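Local atomic coordinates of RNA-directed RNA polymerase (Infectious pancreatic necrosis virus, PDB entry 3ZED), a protein that probably copies the double-stranded RNA genome of a birnavirus as its RNA-dependent RNA polymerase, extending RNA chains from ribonucleoside triphosphates and also becoming covalently attached to genomic RNA. Residues Asn349-Ser354 against Arg695-Arg700; Thr204-Thr209 against Ser343-Thr348. All blocks are in the same frame, centred on the assembly; numbering follows the deposited sequence.

Interaction 1: residues Asn349-Ser354 against Arg695-Arg700. With K (potassium ion), chain L.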
loop_
_atom_site.group_PDB
_atom_site.type_symbol
_atom_site.label_atom_id
_atom_site.label_comp_id
_atom_site.label_asym_id
_atom_site.label_seq_id
_atom_site.Cartn_x
_atom_site.Cartn_y
_atom_site.Cartn_z
ATOM N N ASN B 349 4.776 -19.102 6.162
ATOM C CA ASN B 349 6.126 -19.347 6.701
ATOM C C ASN B 349 6.220 -19.090 8.217
ATOM O O ASN B 349 7.289 -19.262 8.791
ATOM C CB ASN B 349 7.173 -18.486 5.959
ATOM C CG ASN B 349 6.985 -16.981 6.060
ATOM O OD1 ASN B 349 6.611 -16.415 7.091
ATOM N ND2 ASN B 349 7.336 -16.280 5.008
ATOM N N THR B 350 5.130 -18.630 8.849
ATOM C CA THR B 350 5.106 -18.281 10.281
ATOM C C THR B 350 3.722 -18.559 10.835
ATOM O O THR B 350 2.750 -18.471 10.094
ATOM C CB THR B 350 5.499 -16.775 10.453
ATOM O OG1 THR B 350 6.755 -16.517 9.803
ATOM C CG2 THR B 350 5.554 -16.309 11.918
ATOM N N GLN B 351 3.615 -18.848 12.139
ATOM C CA GLN B 351 2.326 -19.067 12.788
ATOM C C GLN B 351 1.718 -17.701 13.138
ATOM O O GLN B 351 1.800 -17.243 14.274
ATOM C CB GLN B 351 2.478 -19.993 14.001
ATOM C CG GLN B 351 2.740 -21.423 13.557
ATOM C CD GLN B 351 2.945 -22.377 14.688
ATOM O OE1 GLN B 351 2.059 -22.601 15.521
ATOM N NE2 GLN B 351 4.094 -23.026 14.684
ATOM N N THR B 352 1.162 -17.028 12.114
ATOM C CA THR B 352 0.534 -15.703 12.194
ATOM C C THR B 352 -0.666 -15.616 11.246
ATOM O O THR B 352 -0.559 -16.157 10.153
ATOM C CB THR B 352 1.567 -14.576 11.845
ATOM O OG1 THR B 352 0.889 -13.325 11.746
ATOM C CG2 THR B 352 2.286 -14.802 10.514
ATOM N N PRO B 353 -1.740 -14.847 11.553
ATOM C CA PRO B 353 -2.814 -14.656 10.546
ATOM C C PRO B 353 -2.387 -13.731 9.384
ATOM O O PRO B 353 -3.112 -13.622 8.399
ATOM C CB PRO B 353 -3.951 -13.986 11.354
ATOM C CG PRO B 353 -3.275 -13.313 12.479
ATOM C CD PRO B 353 -2.057 -14.144 12.819
ATOM N N SER B 354 -1.250 -13.038 9.505
ATOM C CA SER B 354 -0.775 -12.085 8.490
ATOM C C SER B 354 -0.530 -12.712 7.122
ATOM O O SER B 354 -0.103 -13.864 7.042
ATOM C CB SER B 354 0.513 -11.410 8.941
ATOM O OG SER B 354 0.896 -10.384 8.039
ATOM N N ARG B 695 6.352 -24.464 10.877
ATOM C CA ARG B 695 6.416 -23.004 10.775
ATOM C C ARG B 695 6.893 -22.391 12.094
ATOM O O ARG B 695 6.336 -22.712 13.146
ATOM C CB ARG B 695 5.045 -22.416 10.416
ATOM C CG ARG B 695 4.613 -22.582 8.963
ATOM C CD ARG B 695 3.190 -22.075 8.775
ATOM N NE ARG B 695 2.241 -22.769 9.647
ATOM C CZ ARG B 695 1.047 -22.303 9.986
ATOM N NH1 ARG B 695 0.633 -21.125 9.533
ATOM N NH2 ARG B 695 0.262 -23.003 10.788
ATOM N N PRO B 696 7.925 -21.520 12.085
ATOM C CA PRO B 696 8.348 -20.884 13.342
ATOM C C PRO B 696 7.246 -20.013 13.928
ATOM O O PRO B 696 6.392 -19.493 13.197
ATOM C CB PRO B 696 9.543 -20.015 12.922
ATOM C CG PRO B 696 9.967 -20.541 11.594
ATOM C CD PRO B 696 8.717 -21.029 10.941
ATOM N N GLN B 697 7.261 -19.864 15.255
ATOM C CA GLN B 697 6.306 -19.019 15.956
ATOM C C GLN B 697 6.710 -17.554 15.747
ATOM O O GLN B 697 7.788 -17.305 15.196
ATOM C CB GLN B 697 6.246 -19.403 17.440
ATOM C CG GLN B 697 5.529 -20.731 17.677
ATOM C CD GLN B 697 5.558 -21.167 19.121
ATOM O OE1 GLN B 697 6.551 -20.996 19.833
ATOM N NE2 GLN B 697 4.477 -21.789 19.576
ATOM N N THR B 698 5.839 -16.581 16.125
ATOM C CA THR B 698 6.135 -15.147 15.953
ATOM C C THR B 698 7.392 -14.716 16.766
ATOM O O THR B 698 7.674 -15.330 17.798
ATOM C CB THR B 698 4.924 -14.290 16.361
ATOM O OG1 THR B 698 4.519 -14.638 17.696
ATOM C CG2 THR B 698 3.758 -14.382 15.363
ATOM N N PRO B 699 8.148 -13.674 16.331
ATOM C CA PRO B 699 9.327 -13.238 17.114
ATOM C C PRO B 699 9.000 -12.796 18.549
ATOM O O PRO B 699 9.775 -13.099 19.450
ATOM C CB PRO B 699 9.874 -12.061 16.301
ATOM C CG PRO B 699 9.332 -12.249 14.929
ATOM C CD PRO B 699 7.985 -12.855 15.112
ATOM N N ARG B 700 7.864 -12.115 18.772
ATOM C CA ARG B 700 7.439 -11.691 20.110
ATOM C C ARG B 700 6.230 -12.512 20.550
ATOM O O ARG B 700 5.410 -12.888 19.703
ATOM C CB ARG B 700 7.128 -10.190 20.172
ATOM C CG ARG B 700 8.186 -9.305 19.542
ATOM C CD ARG B 700 8.999 -8.513 20.549
ATOM N NE ARG B 700 10.046 -7.767 19.858
ATOM C CZ ARG B 700 10.957 -6.995 20.443
ATOM N NH1 ARG B 700 10.968 -6.848 21.769
ATOM N NH2 ARG B 700 11.870 -6.371 19.710
HETATM K K K L . 2.630 -16.366 18.826
HETATM O O HOH W 1 3.172 -18.036 16.709
#

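Interaction 2: residues Thr204-Thr209 against Ser343-Thr348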
loop_
_atom_site.group_PDB
_atom_site.type_symbol
_atom_site.label_atom_id
_atom_site.label_comp_id
_atom_site.label_asym_id
_atom_site.label_seq_id
_atom_site.Cartn_x
_atom_site.Cartn_y
_atom_site.Cartn_z
ATOM N N THR B 204 -0.705 -10.343 14.623
ATOM C CA THR B 204 -1.275 -10.072 13.285
ATOM C C THR B 204 -0.258 -9.447 12.332
ATOM O O THR B 204 -0.422 -9.561 11.116
ATOM C CB THR B 204 -2.506 -9.183 13.404
ATOM O OG1 THR B 204 -2.075 -7.881 13.819
ATOM C CG2 THR B 204 -3.534 -9.739 14.396
ATOM N N LEU B 205 0.765 -8.776 12.865
ATOM C CA LEU B 205 1.835 -8.199 12.043
ATOM C C LEU B 205 3.191 -8.425 12.726
ATOM O O LEU B 205 3.795 -7.468 13.219
ATOM C CB LEU B 205 1.604 -6.710 11.708
ATOM C CG LEU B 205 2.497 -6.126 10.603
ATOM C CD1 LEU B 205 1.960 -6.427 9.218
ATOM C CD2 LEU B 205 2.628 -4.659 10.764
ATOM N N PRO B 206 3.694 -9.688 12.788
ATOM C CA PRO B 206 5.006 -9.920 13.425
ATOM C C PRO B 206 6.123 -9.217 12.658
ATOM O O PRO B 206 6.147 -9.245 11.414
ATOM C CB PRO B 206 5.165 -11.440 13.363
ATOM C CG PRO B 206 4.275 -11.889 12.243
ATOM C CD PRO B 206 3.107 -10.952 12.294
ATOM N N ILE B 207 6.991 -8.515 13.391
ATOM C CA ILE B 207 8.099 -7.791 12.774
ATOM C C ILE B 207 9.425 -8.165 13.422
ATOM O O ILE B 207 9.469 -8.569 14.586
ATOM C CB ILE B 207 7.904 -6.239 12.790
ATOM C CG1 ILE B 207 7.792 -5.664 14.241
ATOM C CG2 ILE B 207 6.758 -5.802 11.864
ATOM C CD1 ILE B 207 7.940 -4.138 14.418
ATOM N N ASN B 208 10.508 -7.992 12.666
ATOM C CA ASN B 208 11.865 -8.128 13.177
ATOM C C ASN B 208 12.440 -6.740 13.316
ATOM O O ASN B 208 11.829 -5.772 12.850
ATOM C CB ASN B 208 12.724 -8.982 12.243
ATOM C CG ASN B 208 12.448 -10.438 12.358
ATOM O OD1 ASN B 208 12.566 -11.025 13.440
ATOM N ND2 ASN B 208 12.096 -11.052 11.241
ATOM N N THR B 209 13.627 -6.627 13.927
ATOM C CA THR B 209 14.263 -5.320 14.026
ATOM C C THR B 209 14.932 -5.031 12.690
ATOM O O THR B 209 15.278 -6.007 11.999
ATOM C CB THR B 209 15.318 -5.304 15.164
ATOM O OG1 THR B 209 16.421 -6.126 14.779
ATOM C CG2 THR B 209 14.755 -5.691 16.543
ATOM N N SER B 343 10.870 -8.189 7.667
ATOM C CA SER B 343 9.657 -8.762 8.259
ATOM C C SER B 343 8.673 -9.346 7.236
ATOM O O SER B 343 7.459 -9.144 7.358
ATOM C CB SER B 343 8.960 -7.705 9.121
ATOM O OG SER B 343 9.888 -7.114 10.015
ATOM N N LYS B 344 9.186 -10.141 6.287
ATOM C CA LYS B 344 8.330 -10.818 5.305
ATOM C C LYS B 344 7.765 -12.081 5.987
ATOM O O LYS B 344 8.095 -13.209 5.609
ATOM C CB LYS B 344 9.098 -11.151 3.993
ATOM C CG LYS B 344 9.969 -10.033 3.414
ATOM C CD LYS B 344 9.191 -8.863 2.831
ATOM C CE LYS B 344 10.145 -7.775 2.396
ATOM N NZ LYS B 344 9.437 -6.636 1.755
ATOM N N LEU B 345 6.948 -11.872 7.043
ATOM C CA LEU B 345 6.398 -12.971 7.826
ATOM C C LEU B 345 4.898 -13.096 7.587
ATOM O O LEU B 345 4.157 -12.120 7.732
ATOM C CB LEU B 345 6.737 -12.800 9.319
ATOM C CG LEU B 345 8.209 -12.429 9.668
ATOM C CD1 LEU B 345 8.375 -12.144 11.179
ATOM C CD2 LEU B 345 9.198 -13.527 9.246
ATOM N N ASN B 346 4.455 -14.285 7.173
ATOM C CA ASN B 346 3.046 -14.517 6.873
ATOM C C ASN B 346 2.667 -15.946 7.233
ATOM O O ASN B 346 3.525 -16.727 7.627
ATOM C CB ASN B 346 2.710 -14.182 5.398
ATOM C CG ASN B 346 3.489 -14.984 4.403
ATOM O OD1 ASN B 346 3.327 -16.195 4.287
ATOM N ND2 ASN B 346 4.369 -14.329 3.685
ATOM N N ILE B 347 1.379 -16.279 7.093
ATOM C CA ILE B 347 0.799 -17.574 7.454
ATOM C C ILE B 347 1.480 -18.775 6.726
ATOM O O ILE B 347 1.425 -19.881 7.243
ATOM C CB ILE B 347 -0.740 -17.535 7.222
ATOM C CG1 ILE B 347 -1.491 -18.613 8.039
ATOM C CG2 ILE B 347 -1.122 -17.502 5.737
ATOM C CD1 ILE B 347 -2.995 -18.327 8.276
ATOM N N THR B 348 2.130 -18.564 5.575
ATOM C CA THR B 348 2.741 -19.673 4.843
ATOM C C THR B 348 4.142 -20.010 5.390
ATOM O O THR B 348 4.627 -21.110 5.125
ATOM C CB THR B 348 2.774 -19.409 3.317
ATOM O OG1 THR B 348 3.751 -18.407 3.001
ATOM C CG2 THR B 348 1.410 -19.034 2.752
HETATM O O HOH W 2 5.326 -7.934 9.032
#

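Interaction 1: residues Asn349-Ser354 against Arg695-Arg700
Q351 grips the loop 695-700 twice, once with its backbone and once with its side-chain amide. Its N donates to P696 O at 3.0 Å, with an N-H...O angle of 158°, while NE2 donates to R695 O at 2.7 Å. The second acceptor lies almost in the plane of the Q351 amide. The chain is extended to CD (chi2 178°), and its terminal NE2 comes nearer residues 695-700 than CB does. On the way, Q351 CG lies over one face of the R695 guanidinium, 3.9 Å above its plane and displaced toward the rim; the amide and guanidinium planes are 21° apart. P696 O also receives a CA-H...O contact from T350, and N349 O lies 3.1 Å from P696 CD. Further along, the methyl CG2 of T698 meets Q351 O and T352 CB. Neither loop has regular secondary structure: an inverse gamma turn centred on Q351 and an ST turn at T352, whose OG1 accepts from S354 N and is also hydrogen-bonded to Q203 O, shape the 349-354 side, which falls in the palm-domain sequence family, 695-700 in the birnavirus C-terminal family. A water joins them where Q351 turns, donating to Q351 O and accepting from T698 N, and it also binds the potassium ion at 2.8 Å. T698 OG1 is a direct ligand of the same ion and donates to R700 O; Q203 OE1 and the carbonyl oxygens of S701, P702 and K704 complete the site. In the second shell, R695 is positioned by NE to P692 O and NH1 to I347 O. T350 OG1 donates to N349 OD1 at 2.7 Å, and N349 ND2 is held by K344 O.

Interaction 2: residues Thr204-Thr209 against Ser343-Thr348
S343 OG accepts a nearly straight hydrogen bond from the backbone N of N208, 2.9 Å long with an N-H...O angle of 169°. The S343 CB points toward the other loop, and a chi1 of -50° sets OG anti to its own carbonyl carbon; there it also lies 3.4 Å from I207 CA and is hydrogen-bonded to V339 O. Beside this polar link is an apolar one: P206 and L345 pack obliquely, with CG of the proline ring 3.9 Å from L345 CB. The leucine's CD1 branch, anti to CA (chi2 174°), reaches P206 CB and P206 O, and also touches N208 ND2, whose side chain crosses that of L345 at about a right angle. N208 ND2 is itself anchored on E342 O. Between the backbones, a water donates to P206 O at 2.8 Å and to S343 O at 3.0 Å, giving both carbonyls a shared partner. An inverse gamma turn centred on K344 separates S343 from L345. Within the palm-domain sequence family, the contact joins the chain leaving helix 194-204 to the loop that follows helix 326-340; I207 packs on Y421 and R425 of helix 412-426, and L205 on helix 476-493.

How the interactions relate
Interactions 1 and 2 have centres 7 Å apart and are in series along the chain, with residues 343-348 running directly into 349-354. Besides the R695 guanidinium, which reaches from interaction 1 into 343-348, they are tied together by a probable hydrogen bond from I347 N to S354 O (2.8 Å). Packing adds to this: T352 O lies 3.2 Å from I347 CB, and P206 touches both T352 and P699. The potassium ion bound by T698 in interaction 1 is about 8 Å from the P206 side chain of interaction 2, and its ligand Q203 lies in the helix that ends at 204. Both contacts are remote from the predicted GTP-binding residues.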